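Local coordinates for protein NAD(+) phosphorylase MbcT (Mycobacterium tuberculosis, PDB 6FKG) that is a toxin that degrades NAD(+) by phosphorolysis, killing the cell unless its cognate antitoxin MbcA blocks access to the active site, at residues Asp61-Ala73 with Asp174-Thr186. Residues are numbered along the deposited sequence; the frame is centred on the assembly and turned at random.
Sequences DSAQACMVEVERA and DLTPALYQELRAT
Met67 can be followed outward from its helix into the face of helix 177-185. Its CB lies 3.8 Å from Tyr180 CD2; CG then meets CB of Leu183 at 3.7 Å. With CG set beside its own backbone N, bends at chi2 and chi3 carry SD back past the tyrosine. SD lies 5.0 Å from the Tyr180 ring centroid and 76° off the ring normal, which makes this an edge-on Met-aromatic contact. CE ends among the two methyls of Leu175, and Leu91 of strand 89-103 also touches the methionine.

Helix 63-73, in the RES domain, and the chain's last helix, 177-185, pack with their segment axes 8.0 Å apart at 124°; a hundred residues separate the two segments. Ala63 touches Leu183 and Val70 touches Leu175, extending the apolar seam, while Leu91 lies against Leu183 as well.

A polar group borders this seam. Glu71 OE2 receives two bonds: the Tyr180 hydroxyl donates from OH at 2.5 Å, and Arg184 NE donates at 2.5 Å in a salt bridge bent to 144°. Both distances are unusually short, and their exact values are doubtful. The oxygen lies near the guanidinium plane, yet NE reaches it from above the carboxylate plane. Two donors converging on one oxygen would be expected to stabilise the carboxylate's negative charge. Val68 CG2 covers one guanidinium face, centred above it, and one turn earlier in helix 63-73 Gln64 CG rests 3.6 Å from Arg184 O.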
loop_
_atom_site.group_PDB
_atom_site.type_symbol
_atom_site.label_atom_id
_atom_site.label_comp_id
_atom_site.label_asym_id
_atom_site.label_seq_id
_atom_site.Cartn_x
_atom_site.Cartn_y
_atom_site.Cartn_z
ATOM N N ASP B 61 3.502 34.959 33.905
ATOM C CA ASP B 61 3.629 36.356 34.342
ATOM C C ASP B 61 4.061 36.513 35.802
ATOM O O ASP B 61 4.135 37.630 36.322
ATOM C CB ASP B 61 2.311 37.131 34.118
ATOM C CG ASP B 61 1.197 36.712 35.073
ATOM O OD1 ASP B 61 1.193 35.562 35.562
ATOM O OD2 ASP B 61 0.306 37.548 35.339
ATOM N N SER B 62 4.349 35.404 36.464
ATOM C CA SER B 62 4.919 35.445 37.807
ATOM C C SER B 62 5.677 34.162 38.078
ATOM O O SER B 62 5.421 33.140 37.440
ATOM C CB SER B 62 3.830 35.625 38.868
ATOM O OG SER B 62 3.071 34.429 39.019
ATOM N N ALA B 63 6.594 34.200 39.039
ATOM C CA ALA B 63 7.304 32.989 39.424
ATOM C C ALA B 63 6.316 31.936 39.938
ATOM O O ALA B 63 6.491 30.730 39.706
ATOM C CB ALA B 63 8.358 33.301 40.483
ATOM N N GLN B 64 5.264 32.395 40.609
ATOM C CA GLN B 64 4.277 31.463 41.166
ATOM C C GLN B 64 3.505 30.752 40.061
ATOM O O GLN B 64 3.265 29.544 40.130
ATOM C CB GLN B 64 3.303 32.178 42.098
ATOM C CG GLN B 64 2.358 31.209 42.768
ATOM C CD GLN B 64 1.048 31.848 43.152
ATOM O OE1 GLN B 64 0.944 32.501 44.187
ATOM N NE2 GLN B 64 0.034 31.666 42.312
ATOM N N ALA B 65 3.115 31.500 39.036
ATOM C CA ALA B 65 2.403 30.911 37.907
ATOM C C ALA B 65 3.300 29.927 37.168
ATOM O O ALA B 65 2.835 28.887 36.690
ATOM C CB ALA B 65 1.901 31.992 36.958
ATOM N N CYS B 66 4.580 30.266 37.072
ATOM C CA CYS B 66 5.557 29.356 36.471
ATOM C C CYS B 66 5.610 28.043 37.264
ATOM O O CYS B 66 5.640 26.969 36.664
ATOM C CB CYS B 66 6.937 29.994 36.413
ATOM S SG CYS B 66 8.117 29.013 35.444
ATOM N N MET B 67 5.595 28.130 38.603
ATOM C CA MET B 67 5.675 26.917 39.437
ATOM C C MET B 67 4.458 26.030 39.219
ATOM O O MET B 67 4.556 24.802 39.225
ATOM C CB MET B 67 5.794 27.255 40.927
ATOM C CG MET B 67 7.109 27.966 41.323
ATOM S SD MET B 67 8.625 27.191 40.700
ATOM C CE MET B 67 8.973 28.136 39.203
ATOM N N VAL B 68 3.303 26.655 39.032
ATOM C CA VAL B 68 2.093 25.898 38.730
ATOM C C VAL B 68 2.294 25.116 37.417
ATOM O O VAL B 68 1.888 23.963 37.309
ATOM C CB VAL B 68 0.869 26.823 38.652
ATOM C CG1 VAL B 68 -0.383 26.050 38.218
ATOM C CG2 VAL B 68 0.638 27.483 40.005
ATOM N N GLU B 69 2.955 25.719 36.430
ATOM C CA GLU B 69 3.197 24.997 35.176
ATOM C C GLU B 69 4.215 23.865 35.387
ATOM O O GLU B 69 4.096 22.794 34.780
ATOM C CB GLU B 69 3.659 25.953 34.073
ATOM C CG GLU B 69 2.594 26.998 33.663
ATOM C CD GLU B 69 1.277 26.375 33.214
ATOM O OE1 GLU B 69 1.275 25.280 32.610
ATOM O OE2 GLU B 69 0.226 26.985 33.472
ATOM N N VAL B 70 5.173 24.070 36.290
ATOM C CA VAL B 70 6.100 22.992 36.625
ATOM C C VAL B 70 5.319 21.797 37.196
ATOM O O VAL B 70 5.579 20.650 36.852
ATOM C CB VAL B 70 7.193 23.437 37.633
ATOM C CG1 VAL B 70 8.051 22.240 38.057
ATOM C CG2 VAL B 70 8.085 24.526 37.026
ATOM N N GLU B 71 4.341 22.079 38.052
ATOM C CA GLU B 71 3.492 21.027 38.612
ATOM C C GLU B 71 2.714 20.262 37.543
ATOM O O GLU B 71 2.608 19.033 37.588
ATOM C CB GLU B 71 2.484 21.616 39.604
ATOM C CG GLU B 71 3.084 22.329 40.762
ATOM C CD GLU B 71 2.008 22.872 41.706
ATOM O OE1 GLU B 71 0.798 22.709 41.416
ATOM O OE2 GLU B 71 2.375 23.464 42.734
ATOM N N ARG B 72 2.111 21.004 36.618
ATOM C CA ARG B 72 1.327 20.393 35.549
ATOM C C ARG B 72 2.191 19.518 34.649
ATOM O O ARG B 72 1.756 18.453 34.220
ATOM C CB ARG B 72 0.625 21.461 34.712
ATOM C CG ARG B 72 -0.447 22.235 35.495
ATOM C CD ARG B 72 -1.119 23.289 34.610
ATOM N NE ARG B 72 -1.982 22.683 33.601
ATOM C CZ ARG B 72 -1.762 22.731 32.294
ATOM N NH1 ARG B 72 -0.694 23.368 31.823
ATOM N NH2 ARG B 72 -2.620 22.140 31.462
ATOM N N ALA B 73 3.406 19.966 34.349
ATOM C CA ALA B 73 4.302 19.131 33.569
ATOM C C ALA B 73 4.696 17.883 34.354
ATOM O O ALA B 73 4.708 16.774 33.814
ATOM C CB ALA B 73 5.544 19.928 33.145
ATOM N N ASP B 174 19.165 28.117 39.853
ATOM C CA ASP B 174 18.847 26.697 39.921
ATOM C C ASP B 174 17.482 26.506 40.547
ATOM O O ASP B 174 17.204 27.036 41.630
ATOM C CB ASP B 174 19.898 25.930 40.706
ATOM C CG ASP B 174 21.251 25.912 40.009
ATOM O OD1 ASP B 174 21.303 26.121 38.779
ATOM O OD2 ASP B 174 22.253 25.661 40.693
ATOM N N LEU B 175 16.621 25.758 39.868
ATOM C CA LEU B 175 15.261 25.562 40.369
ATOM C C LEU B 175 15.202 24.250 41.137
ATOM O O LEU B 175 14.864 23.200 40.597
ATOM C CB LEU B 175 14.242 25.585 39.231
ATOM C CG LEU B 175 12.761 25.496 39.638
ATOM C CD1 LEU B 175 12.339 26.622 40.601
ATOM C CD2 LEU B 175 11.916 25.505 38.376
ATOM N N THR B 176 15.555 24.341 42.409
ATOM C CA THR B 176 15.580 23.199 43.312
ATOM C C THR B 176 14.178 22.897 43.824
ATOM O O THR B 176 13.302 23.738 43.726
ATOM C CB THR B 176 16.510 23.485 44.488
ATOM O OG1 THR B 176 16.028 24.645 45.180
ATOM C CG2 THR B 176 17.927 23.745 43.976
ATOM N N PRO B 177 13.958 21.693 44.362
ATOM C CA PRO B 177 12.672 21.436 45.023
ATOM C C PRO B 177 12.361 22.476 46.104
ATOM O O PRO B 177 11.212 22.912 46.204
ATOM C CB PRO B 177 12.868 20.046 45.630
ATOM C CG PRO B 177 13.825 19.383 44.653
ATOM C CD PRO B 177 14.777 20.473 44.240
ATOM N N ALA B 178 13.367 22.874 46.882
ATOM C CA ALA B 178 13.173 23.870 47.931
ATOM C C ALA B 178 12.727 25.220 47.356
ATOM O O ALA B 178 11.819 25.851 47.891
ATOM C CB ALA B 178 14.453 24.038 48.764
ATOM N N LEU B 179 13.362 25.666 46.270
ATOM C CA LEU B 179 13.005 26.955 45.677
ATOM C C LEU B 179 11.598 26.912 45.120
ATOM O O LEU B 179 10.842 27.870 45.271
ATOM C CB LEU B 179 13.969 27.350 44.560
ATOM C CG LEU B 179 13.693 28.734 43.960
ATOM C CD1 LEU B 179 13.686 29.816 45.039
ATOM C CD2 LEU B 179 14.721 29.055 42.868
ATOM N N TYR B 180 11.269 25.805 44.453
ATOM C CA TYR B 180 9.923 25.607 43.921
ATOM C C TYR B 180 8.882 25.811 45.023
ATOM O O TYR B 180 7.900 26.515 44.851
ATOM C CB TYR B 180 9.782 24.207 43.309
ATOM C CG TYR B 180 8.369 23.708 43.353
ATOM C CD1 TYR B 180 7.947 22.860 44.371
ATOM C CD2 TYR B 180 7.437 24.108 42.408
ATOM C CE1 TYR B 180 6.654 22.433 44.446
ATOM C CE2 TYR B 180 6.114 23.674 42.485
ATOM C CZ TYR B 180 5.739 22.832 43.507
ATOM O OH TYR B 180 4.440 22.377 43.623
ATOM N N GLN B 181 9.099 25.180 46.165
ATOM C CA GLN B 181 8.120 25.267 47.247
ATOM C C GLN B 181 8.025 26.681 47.791
ATOM O O GLN B 181 6.947 27.158 48.157
ATOM C CB GLN B 181 8.477 24.288 48.356
ATOM C CG GLN B 181 8.519 22.862 47.865
ATOM C CD GLN B 181 8.707 21.859 48.984
ATOM O OE1 GLN B 181 9.602 22.002 49.818
ATOM N NE2 GLN B 181 7.862 20.834 49.007
ATOM N N GLU B 182 9.171 27.347 47.836
ATOM C CA GLU B 182 9.241 28.721 48.285
ATOM C C GLU B 182 8.469 29.634 47.331
ATOM O O GLU B 182 7.618 30.416 47.759
ATOM C CB GLU B 182 10.699 29.141 48.387
ATOM C CG GLU B 182 10.954 30.520 48.914
ATOM C CD GLU B 182 12.430 30.825 48.899
ATOM O OE1 GLU B 182 13.216 29.940 49.296
ATOM O OE2 GLU B 182 12.807 31.920 48.445
ATOM N N LEU B 183 8.745 29.509 46.035
ATOM C CA LEU B 183 8.076 30.349 45.043
ATOM C C LEU B 183 6.596 30.009 44.879
ATOM O O LEU B 183 5.788 30.883 44.577
ATOM C CB LEU B 183 8.783 30.241 43.697
ATOM C CG LEU B 183 10.218 30.767 43.745
ATOM C CD1 LEU B 183 10.926 30.545 42.407
ATOM C CD2 LEU B 183 10.209 32.244 44.122
ATOM N N ARG B 184 6.247 28.743 45.089
ATOM C CA ARG B 184 4.866 28.301 44.941
ATOM C C ARG B 184 3.992 28.960 46.004
ATOM O O ARG B 184 2.815 29.235 45.787
ATOM C CB ARG B 184 4.799 26.775 45.026
ATOM C CG ARG B 184 3.433 26.161 44.855
ATOM C CD ARG B 184 2.839 26.406 43.482
ATOM N NE ARG B 184 1.529 25.760 43.375
ATOM C CZ ARG B 184 0.388 26.323 43.753
ATOM N NH1 ARG B 184 0.388 27.551 44.262
ATOM N NH2 ARG B 184 -0.751 25.660 43.623
ATOM N N ALA B 185 4.600 29.236 47.150
ATOM C CA ALA B 185 3.896 29.821 48.288
ATOM C C ALA B 185 3.842 31.342 48.200
ATOM O O ALA B 185 2.769 31.950 48.284
ATOM C CB ALA B 185 4.570 29.399 49.570
ATOM N N THR B 186 5.017 31.947 48.023
ATOM C CA THR B 186 5.183 33.398 48.078
ATOM C C THR B 186 4.735 34.084 46.787
ATOM O O THR B 186 3.915 33.561 46.032
ATOM C CB THR B 186 6.659 33.781 48.372
ATOM O OG1 THR B 186 7.479 33.454 47.237
ATOM C CG2 THR B 186 7.179 33.039 49.617
ATOM O OXT THR B 186 5.177 35.193 46.480
#